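PDB 6XXW: beta-glucuronidase, which probably hydrolyses beta-D-glucuronides to release D-glucuronic acid, acting as a family 2 glycoside hydrolase. Local coordinates for residues V466-S471 / I501-F506; Y484-D489 / V535-R540; I446-K451 / R491-L496. All blocks are in the same frame, centred on the assembly; numbering follows the deposited sequence. Where two conformers were deposited one is given.

Contact 1. Residues V466-S471 / I501-F506; sequences VNRYYS and IILSEF
Val-466 pairs in parallel with Leu-503. Val-466 N donates to Ile-502 O at 3.1 Å, and Val-466 O accepts from Ser-504 N at 2.9 Å. Past this pair the register slips by one residue, a beta bulge, and Asn-467 lies across from Glu-505. Asn-467 CG stands beside its own backbone N (chi1 -63°), which lays the amide over the Glu-505 side chain. Amide and carboxylate are stacked, their planes 25° apart, and Asn-467 CG is 3.4 Å from Glu-505 CB. Asn-467 OD1 accepts from Ser-504 OG at 2.7 Å, while its ND2 is held by Glu-416. Arg-468 brings its N to Glu-505 O at 3.0 Å, and its O lies against Phe-506 CB. The end of its side chain leads away to a salt bridge with Asp-489. Tyr-469 then reaches back from the loop. Its OH donates to Glu-505 OE1 at 2.6 Å, on the anti side of the carboxylate. That oxygen sits at the edge of the ring, and ring and carboxylate stand 78° apart. Arg-338 takes Glu-505 OE2, which also meets a bound Tris molecule, probably from the crystallisation liquor. Strands 463-467 and 501-505, with helix 482-497 between them, form a beta-alpha-beta unit of the TIM barrel, a fold whose active site lies at the C-terminal ends of the strands.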
# COMPACT_ATOMS: atom_id res chain seq x y z
N VAL A 466 15.45 18.18 -23.87
CA VAL A 466 16.30 18.13 -22.68
C VAL A 466 15.55 17.44 -21.54
O VAL A 466 14.38 17.75 -21.28
CB VAL A 466 16.80 19.52 -22.26
CG1 VAL A 466 15.66 20.44 -21.89
CG2 VAL A 466 17.80 19.40 -21.13
N ASN A 467 16.24 16.51 -20.89
CA ASN A 467 15.76 15.82 -19.70
C ASN A 467 16.34 16.51 -18.48
O ASN A 467 17.56 16.66 -18.38
CB ASN A 467 16.21 14.35 -19.70
CG ASN A 467 15.65 13.54 -20.87
OD1 ASN A 467 14.80 14.02 -21.63
ND2 ASN A 467 16.12 12.30 -21.01
N ARG A 468 15.48 16.92 -17.53
CA ARG A 468 15.98 17.59 -16.34
C ARG A 468 15.25 17.08 -15.09
O ARG A 468 14.03 16.90 -15.11
CB ARG A 468 15.81 19.12 -16.45
CG ARG A 468 16.83 19.79 -17.42
CD ARG A 468 18.26 19.53 -16.94
NE ARG A 468 19.30 20.10 -17.81
CZ ARG A 468 20.15 19.38 -18.53
NH1 ARG A 468 20.07 18.05 -18.51
NH2 ARG A 468 21.09 19.97 -19.26
N TYR A 469 16.02 16.87 -14.03
CA TYR A 469 15.57 16.21 -12.80
C TYR A 469 16.02 16.99 -11.57
O TYR A 469 16.36 16.41 -10.54
CB TYR A 469 16.08 14.77 -12.76
CG TYR A 469 15.33 13.86 -13.73
CD1 TYR A 469 14.08 13.33 -13.39
CD2 TYR A 469 15.86 13.55 -14.98
CE1 TYR A 469 13.38 12.51 -14.27
CE2 TYR A 469 15.17 12.73 -15.87
CZ TYR A 469 13.92 12.23 -15.51
OH TYR A 469 13.24 11.41 -16.38
N TYR A 470 16.03 18.32 -11.67
CA TYR A 470 16.42 19.14 -10.54
C TYR A 470 15.51 18.84 -9.35
O TYR A 470 14.29 18.72 -9.50
CB TYR A 470 16.33 20.62 -10.91
CG TYR A 470 17.23 21.04 -12.08
CD1 TYR A 470 18.60 20.91 -12.00
CD2 TYR A 470 16.68 21.58 -13.24
CE1 TYR A 470 19.42 21.31 -13.05
CE2 TYR A 470 17.48 21.98 -14.28
CZ TYR A 470 18.85 21.85 -14.18
OH TYR A 470 19.66 22.24 -15.22
N SER A 471 16.12 18.73 -8.17
CA SER A 471 15.50 18.39 -6.87
C SER A 471 15.23 16.89 -6.74
O SER A 471 14.81 16.46 -5.64
CB SER A 471 14.21 19.17 -6.59
OG SER A 471 13.07 18.49 -7.09
N ILE A 501 12.43 24.13 -27.99
CA ILE A 501 12.86 23.24 -26.92
C ILE A 501 11.65 22.51 -26.35
O ILE A 501 10.64 23.13 -26.02
CB ILE A 501 13.60 24.01 -25.81
CG1 ILE A 501 14.82 24.74 -26.38
CG2 ILE A 501 14.01 23.07 -24.68
CD1 ILE A 501 15.57 25.53 -25.35
N ILE A 502 11.77 21.19 -26.25
CA ILE A 502 10.82 20.36 -25.51
C ILE A 502 11.50 19.92 -24.23
O ILE A 502 12.60 19.36 -24.27
CB ILE A 502 10.38 19.15 -26.35
CG1 ILE A 502 9.67 19.59 -27.63
CG2 ILE A 502 9.51 18.19 -25.49
CD1 ILE A 502 9.36 18.43 -28.61
N LEU A 503 10.85 20.15 -23.08
CA LEU A 503 11.31 19.51 -21.85
C LEU A 503 10.86 18.07 -21.95
O LEU A 503 9.72 17.73 -21.62
CB LEU A 503 10.75 20.21 -20.60
CG LEU A 503 11.27 19.68 -19.26
CD1 LEU A 503 12.75 19.90 -19.15
CD2 LEU A 503 10.55 20.34 -18.08
N SER A 504 11.76 17.20 -22.44
CA SER A 504 11.38 15.85 -22.85
C SER A 504 11.29 14.85 -21.71
O SER A 504 10.72 13.76 -21.91
CB SER A 504 12.36 15.34 -23.92
OG SER A 504 13.70 15.57 -23.52
N GLU A 505 11.83 15.16 -20.53
CA GLU A 505 11.64 14.32 -19.36
C GLU A 505 11.77 15.17 -18.11
O GLU A 505 12.63 16.06 -18.04
CB GLU A 505 12.68 13.20 -19.25
CG GLU A 505 12.54 12.06 -20.24
CD GLU A 505 13.49 10.92 -19.93
OE1 GLU A 505 13.94 10.80 -18.76
OE2 GLU A 505 13.80 10.13 -20.87
N PHE A 506 10.95 14.87 -17.13
CA PHE A 506 11.08 15.37 -15.77
C PHE A 506 10.06 14.62 -14.93
O PHE A 506 9.00 14.24 -15.44
CB PHE A 506 10.87 16.90 -15.67
CG PHE A 506 9.51 17.39 -16.10
CD1 PHE A 506 9.11 17.32 -17.43
CD2 PHE A 506 8.64 17.96 -15.17
CE1 PHE A 506 7.87 17.78 -17.83
CE2 PHE A 506 7.39 18.43 -15.54
CZ PHE A 506 6.99 18.35 -16.87

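Contact 2. Residues Y484-D489 / V535-R540; sequences YQLERD and VGVLDR
Leu-486 and Val-537 meet at a slant between two helices. Leu-486 has CG anti to its nitrogen (chi1 -177°), which carries CD2, the branch that does most of the touching, to Val-537. Leu-486 CD2 lies 3.9 Å from Val-537 CB. It also comes to 4.4 Å from Leu-538 CD2, a looser touch. Val-537 CG1 touches both Leu-486 and Glu-487; Glu-487 CB is 4.0 Å from Val-537 CG1.

Glu-487 and Arg-540 cross at about a right angle. The glutamate chain runs out extended, while the arginine bends at chi3 (-83°) to bring its end round. Glu-487 OE2 lies at the edge of the guanidinium, near its plane. It takes both terminal nitrogens: Arg-540 NH1 is 2.5 Å from Glu-487 OE2, and Arg-540 NH2 makes a weak bond to the same oxygen at 2.9 Å. Carboxylate and guanidinium planes are 44° apart, and NH1 comes in on the syn side, tilted out of the carboxylate plane. The other oxygen, OE1, forms a salt bridge with Arg-491 on the same helix.

With an alanine in place of Glu-487, the Arg-540 guanidinium would probably lose this charge partner and be freer to swing, and Arg-491 would lose a mate too.

Helices 482-497 and 524-538 are neighbours on the outside of the TIM barrel. The contact is apolar between the helices and charged where exposed Arg-540, just past helix 524-538, meets Glu-487; a carboxylate shared by two arginines is likely to stay ionised.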
# COMPACT_ATOMS: atom_id res chain seq x y z
N TYR A 484 14.96 28.51 -9.99
CA TYR A 484 16.29 29.06 -10.23
C TYR A 484 17.05 28.25 -11.28
O TYR A 484 17.53 28.79 -12.28
CB TYR A 484 17.07 29.08 -8.91
CG TYR A 484 18.42 29.78 -8.91
CD1 TYR A 484 18.53 31.13 -8.57
CD2 TYR A 484 19.59 29.08 -9.20
CE1 TYR A 484 19.77 31.77 -8.54
CE2 TYR A 484 20.83 29.72 -9.18
CZ TYR A 484 20.91 31.06 -8.85
OH TYR A 484 22.14 31.70 -8.82
N GLN A 485 17.14 26.94 -11.08
CA GLN A 485 18.00 26.13 -11.93
C GLN A 485 17.39 25.89 -13.31
O GLN A 485 18.09 25.96 -14.32
CB GLN A 485 18.30 24.80 -11.24
CG GLN A 485 18.97 24.95 -9.88
CD GLN A 485 19.23 23.62 -9.21
OE1 GLN A 485 18.54 22.64 -9.46
NE2 GLN A 485 20.25 23.58 -8.35
N LEU A 486 16.08 25.63 -13.36
CA LEU A 486 15.49 25.23 -14.63
C LEU A 486 15.40 26.41 -15.59
O LEU A 486 15.68 26.27 -16.78
CB LEU A 486 14.11 24.62 -14.41
CG LEU A 486 13.44 24.12 -15.70
CD1 LEU A 486 14.27 23.03 -16.35
CD2 LEU A 486 12.00 23.65 -15.42
N GLU A 487 15.03 27.59 -15.08
CA GLU A 487 14.94 28.75 -15.97
C GLU A 487 16.30 29.13 -16.53
O GLU A 487 16.43 29.39 -17.73
CB GLU A 487 14.31 29.95 -15.26
CG GLU A 487 14.42 31.22 -16.09
CD GLU A 487 13.36 32.26 -15.75
OE1 GLU A 487 13.29 33.28 -16.47
OE2 GLU A 487 12.61 32.07 -14.77
N ARG A 488 17.33 29.17 -15.67
CA ARG A 488 18.68 29.47 -16.15
C ARG A 488 19.13 28.46 -17.19
O ARG A 488 19.74 28.83 -18.20
CB ARG A 488 19.66 29.48 -14.97
CG ARG A 488 19.56 30.71 -14.08
CD ARG A 488 20.10 30.44 -12.68
NE ARG A 488 21.55 30.33 -12.66
CZ ARG A 488 22.37 31.38 -12.58
NH1 ARG A 488 21.87 32.61 -12.51
NH2 ARG A 488 23.69 31.20 -12.57
N ASP A 489 18.87 27.17 -16.96
CA ASP A 489 19.32 26.14 -17.89
C ASP A 489 18.64 26.29 -19.24
O ASP A 489 19.31 26.36 -20.28
CB ASP A 489 19.05 24.76 -17.30
CG ASP A 489 19.71 23.65 -18.11
OD1 ASP A 489 20.84 23.85 -18.57
OD2 ASP A 489 19.10 22.58 -18.26
N VAL A 535 6.53 23.01 -14.71
CA VAL A 535 5.73 23.57 -15.80
C VAL A 535 5.41 25.04 -15.59
O VAL A 535 5.20 25.77 -16.58
CB VAL A 535 4.46 22.74 -16.06
CG1 VAL A 535 4.84 21.30 -16.42
CG2 VAL A 535 3.49 22.81 -14.86
N GLY A 536 5.40 25.52 -14.34
CA GLY A 536 5.29 26.96 -14.12
C GLY A 536 6.44 27.73 -14.74
O GLY A 536 6.26 28.85 -15.22
N VAL A 537 7.64 27.14 -14.74
CA VAL A 537 8.78 27.75 -15.42
C VAL A 537 8.56 27.75 -16.93
O VAL A 537 8.76 28.78 -17.59
CB VAL A 537 10.08 27.01 -15.04
CG1 VAL A 537 11.22 27.48 -15.93
CG2 VAL A 537 10.42 27.22 -13.58
N LEU A 538 8.15 26.61 -17.49
CA LEU A 538 7.98 26.51 -18.94
C LEU A 538 6.99 27.54 -19.46
O LEU A 538 7.16 28.07 -20.57
CB LEU A 538 7.50 25.11 -19.32
CG LEU A 538 8.32 23.92 -18.81
CD1 LEU A 538 7.74 22.63 -19.40
CD2 LEU A 538 9.79 24.08 -19.19
N ASP A 539 5.96 27.86 -18.68
CA ASP A 539 4.94 28.79 -19.15
C ASP A 539 5.51 30.19 -19.36
O ASP A 539 4.91 30.98 -20.09
CB ASP A 539 3.77 28.84 -18.17
CG ASP A 539 2.93 27.58 -18.21
OD1 ASP A 539 2.99 26.84 -19.21
OD2 ASP A 539 2.21 27.33 -17.23
N ARG A 540 6.64 30.50 -18.74
CA ARG A 540 7.23 31.83 -18.86
C ARG A 540 8.23 31.93 -20.00
O ARG A 540 8.79 33.01 -20.22
CB ARG A 540 7.89 32.21 -17.54
CG ARG A 540 6.87 32.25 -16.42
CD ARG A 540 7.42 32.88 -15.16
NE ARG A 540 8.19 31.93 -14.37
CZ ARG A 540 9.51 31.94 -14.28
NH1 ARG A 540 10.20 32.87 -14.94
NH2 ARG A 540 10.14 31.04 -13.53

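Contact 3. Residues I446-K451 / R491-L496; sequences IVENTK and REWYEL
Trp-493 sends its indole from helix 482-497 to Glu-448, Thr-450 and Lys-451. From CB the ring leaves with CG beside the backbone N (chi1 -76°), which swings it across to the strand side. NE1, on the five-membered ring, makes a weak hydrogen bond with Asp-489 one turn earlier in the helix. Further out, CZ2 meets Thr-450 O at 3.3 Å. The carbonyl oxygen lies at the ring edge, near its plane. Trp-493 CZ2 is 4.1 Å from Lys-451 C as well. The tip, CH2, rests 3.8 Å from Glu-448 CB, an oblique approach. The glutamate chain bends at chi2, and its carboxylate is tied up by Thr-455, Ser-458 and Thr-419.

This is the helix layer of a TIM barrel packing on its strands. Helix 482-497 follows strand 463-467, yet its tryptophan reaches past that strand, resting on Ile-464 and Val-466, to the end of the preceding strand 444-448.

Beside the ring, Lys-451 crosses Glu-492 at about a right angle. In one of its two conformers Lys-451 NZ lies 2.6 Å from Glu-492 OE1 in a salt bridge. The bond arrives on the syn side, 30° out of the carboxylate plane. Lys-451 bends at chi2 and chi4 to get there, whereas the glutamate comes out extended.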
# COMPACT_ATOMS: atom_id res chain seq x y z
N ILE A 446 17.42 14.90 -30.81
CA ILE A 446 18.15 13.96 -29.96
C ILE A 446 17.85 14.37 -28.53
O ILE A 446 17.77 15.56 -28.22
CB ILE A 446 19.67 13.95 -30.24
CG1 ILE A 446 20.35 12.89 -29.36
CG2 ILE A 446 20.31 15.34 -29.96
CD1 ILE A 446 21.78 12.57 -29.77
N VAL A 447 17.64 13.39 -27.65
CA VAL A 447 17.19 13.68 -26.29
C VAL A 447 18.41 13.70 -25.38
O VAL A 447 19.16 12.72 -25.30
CB VAL A 447 16.12 12.68 -25.81
CG1 VAL A 447 15.72 13.00 -24.36
CG2 VAL A 447 14.88 12.74 -26.72
N GLU A 448 18.62 14.83 -24.71
CA GLU A 448 19.87 15.15 -24.04
C GLU A 448 19.68 15.19 -22.53
O GLU A 448 18.68 15.72 -22.05
CB GLU A 448 20.40 16.52 -24.48
CG GLU A 448 20.76 16.62 -25.94
CD GLU A 448 22.25 16.35 -26.20
OE1 GLU A 448 22.87 15.59 -25.41
OE2 GLU A 448 22.79 16.89 -27.20
N ASN A 449 20.67 14.68 -21.79
CA ASN A 449 20.82 15.08 -20.39
C ASN A 449 22.17 15.73 -20.13
O ASN A 449 22.40 16.20 -19.01
CB ASN A 449 20.58 13.89 -19.45
CG ASN A 449 21.66 12.82 -19.53
OD1 ASN A 449 22.47 12.81 -20.45
ND2 ASN A 449 21.66 11.91 -18.56
N THR A 450 23.05 15.77 -21.13
CA THR A 450 24.28 16.58 -21.09
C THR A 450 23.95 18.04 -20.79
O THR A 450 22.84 18.52 -21.07
CB THR A 450 25.01 16.46 -22.45
OG1 THR A 450 25.29 15.08 -22.73
CG2 THR A 450 26.34 17.23 -22.49
N LYS A 451 24.92 18.75 -20.23
CA LYS A 451 24.81 20.19 -20.05
C LYS A 451 24.78 20.89 -21.41
O LYS A 451 25.42 20.46 -22.37
CB LYS A 451 25.97 20.70 -19.19
CG LYS A 451 26.22 22.20 -19.27
CD LYS A 451 25.63 22.93 -18.07
CE LYS A 451 25.67 24.43 -18.31
NZ LYS A 451 25.67 24.73 -19.78
N ARG A 491 17.11 28.81 -20.62
CA ARG A 491 17.53 30.02 -21.34
C ARG A 491 18.90 29.83 -21.99
O ARG A 491 19.16 30.38 -23.06
CB ARG A 491 17.56 31.23 -20.41
CG ARG A 491 16.16 31.67 -19.95
CD ARG A 491 16.22 33.05 -19.27
NE ARG A 491 14.88 33.49 -18.86
CZ ARG A 491 14.00 34.06 -19.68
NH1 ARG A 491 14.32 34.28 -20.95
NH2 ARG A 491 12.82 34.43 -19.23
N GLU A 492 19.78 29.05 -21.36
CA GLU A 492 21.07 28.81 -21.98
C GLU A 492 20.94 27.89 -23.19
O GLU A 492 21.66 28.06 -24.18
CB GLU A 492 22.06 28.23 -20.97
CG GLU A 492 23.51 28.31 -21.48
CD GLU A 492 24.47 27.46 -20.68
OE1 GLU A 492 24.00 26.66 -19.86
OE2 GLU A 492 25.70 27.60 -20.87
N TRP A 493 20.05 26.88 -23.14
CA TRP A 493 19.83 26.09 -24.34
C TRP A 493 19.37 26.96 -25.50
O TRP A 493 19.82 26.79 -26.64
CB TRP A 493 18.80 24.99 -24.09
CG TRP A 493 19.33 23.82 -23.31
CD1 TRP A 493 19.23 23.64 -21.96
CD2 TRP A 493 20.02 22.66 -23.82
NE1 TRP A 493 19.81 22.44 -21.60
CE2 TRP A 493 20.31 21.83 -22.72
CE3 TRP A 493 20.42 22.26 -25.11
CZ2 TRP A 493 20.98 20.61 -22.86
CZ3 TRP A 493 21.09 21.04 -25.24
CH2 TRP A 493 21.36 20.23 -24.13
N TYR A 494 18.45 27.89 -25.23
CA TYR A 494 17.93 28.69 -26.34
C TYR A 494 18.96 29.69 -26.83
O TYR A 494 19.06 29.94 -28.04
CB TYR A 494 16.65 29.42 -25.95
CG TYR A 494 16.05 30.09 -27.16
CD1 TYR A 494 15.58 29.33 -28.23
CD2 TYR A 494 16.00 31.48 -27.27
CE1 TYR A 494 15.06 29.92 -29.36
CE2 TYR A 494 15.46 32.08 -28.39
CZ TYR A 494 15.00 31.29 -29.44
OH TYR A 494 14.47 31.88 -30.56
N GLU A 495 19.72 30.28 -25.91
CA GLU A 495 20.74 31.26 -26.28
C GLU A 495 21.83 30.62 -27.14
O GLU A 495 22.35 31.26 -28.06
CB GLU A 495 21.33 31.88 -25.01
CG GLU A 495 22.55 32.77 -25.22
CD GLU A 495 22.29 33.93 -26.18
OE1 GLU A 495 23.20 34.25 -26.98
OE2 GLU A 495 21.19 34.52 -26.14
N LEU A 496 22.18 29.36 -26.86
CA LEU A 496 23.23 28.71 -27.63
C LEU A 496 22.74 28.20 -28.98
O LEU A 496 23.49 28.23 -29.96
CB LEU A 496 23.83 27.54 -26.84
CG LEU A 496 24.65 27.95 -25.62
CD1 LEU A 496 25.01 26.73 -24.77
CD2 LEU A 496 25.89 28.70 -26.05

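Read from the N terminus, 446-451 comes first, and contact 3 closes its loop at 491-496. Contact 1 starts inside that loop at 466-471 and closes at 501-506, beyond it. Contact 2 opens at 484-489, inside both loops, and closes last at 535-540. Each pair of contacts therefore crosses, and none nests. Helix 482-497 serves both contact 2 and contact 3. It is also the crossover helix between the strands of contact 1. Phe-506 packs on Val-535 between contacts 1 and 2, and the backbones of Asn-467 and Glu-448 pair between contacts 1 and 3. Together they tie three adjoining barrel strands to one outer helix and that helix to the next.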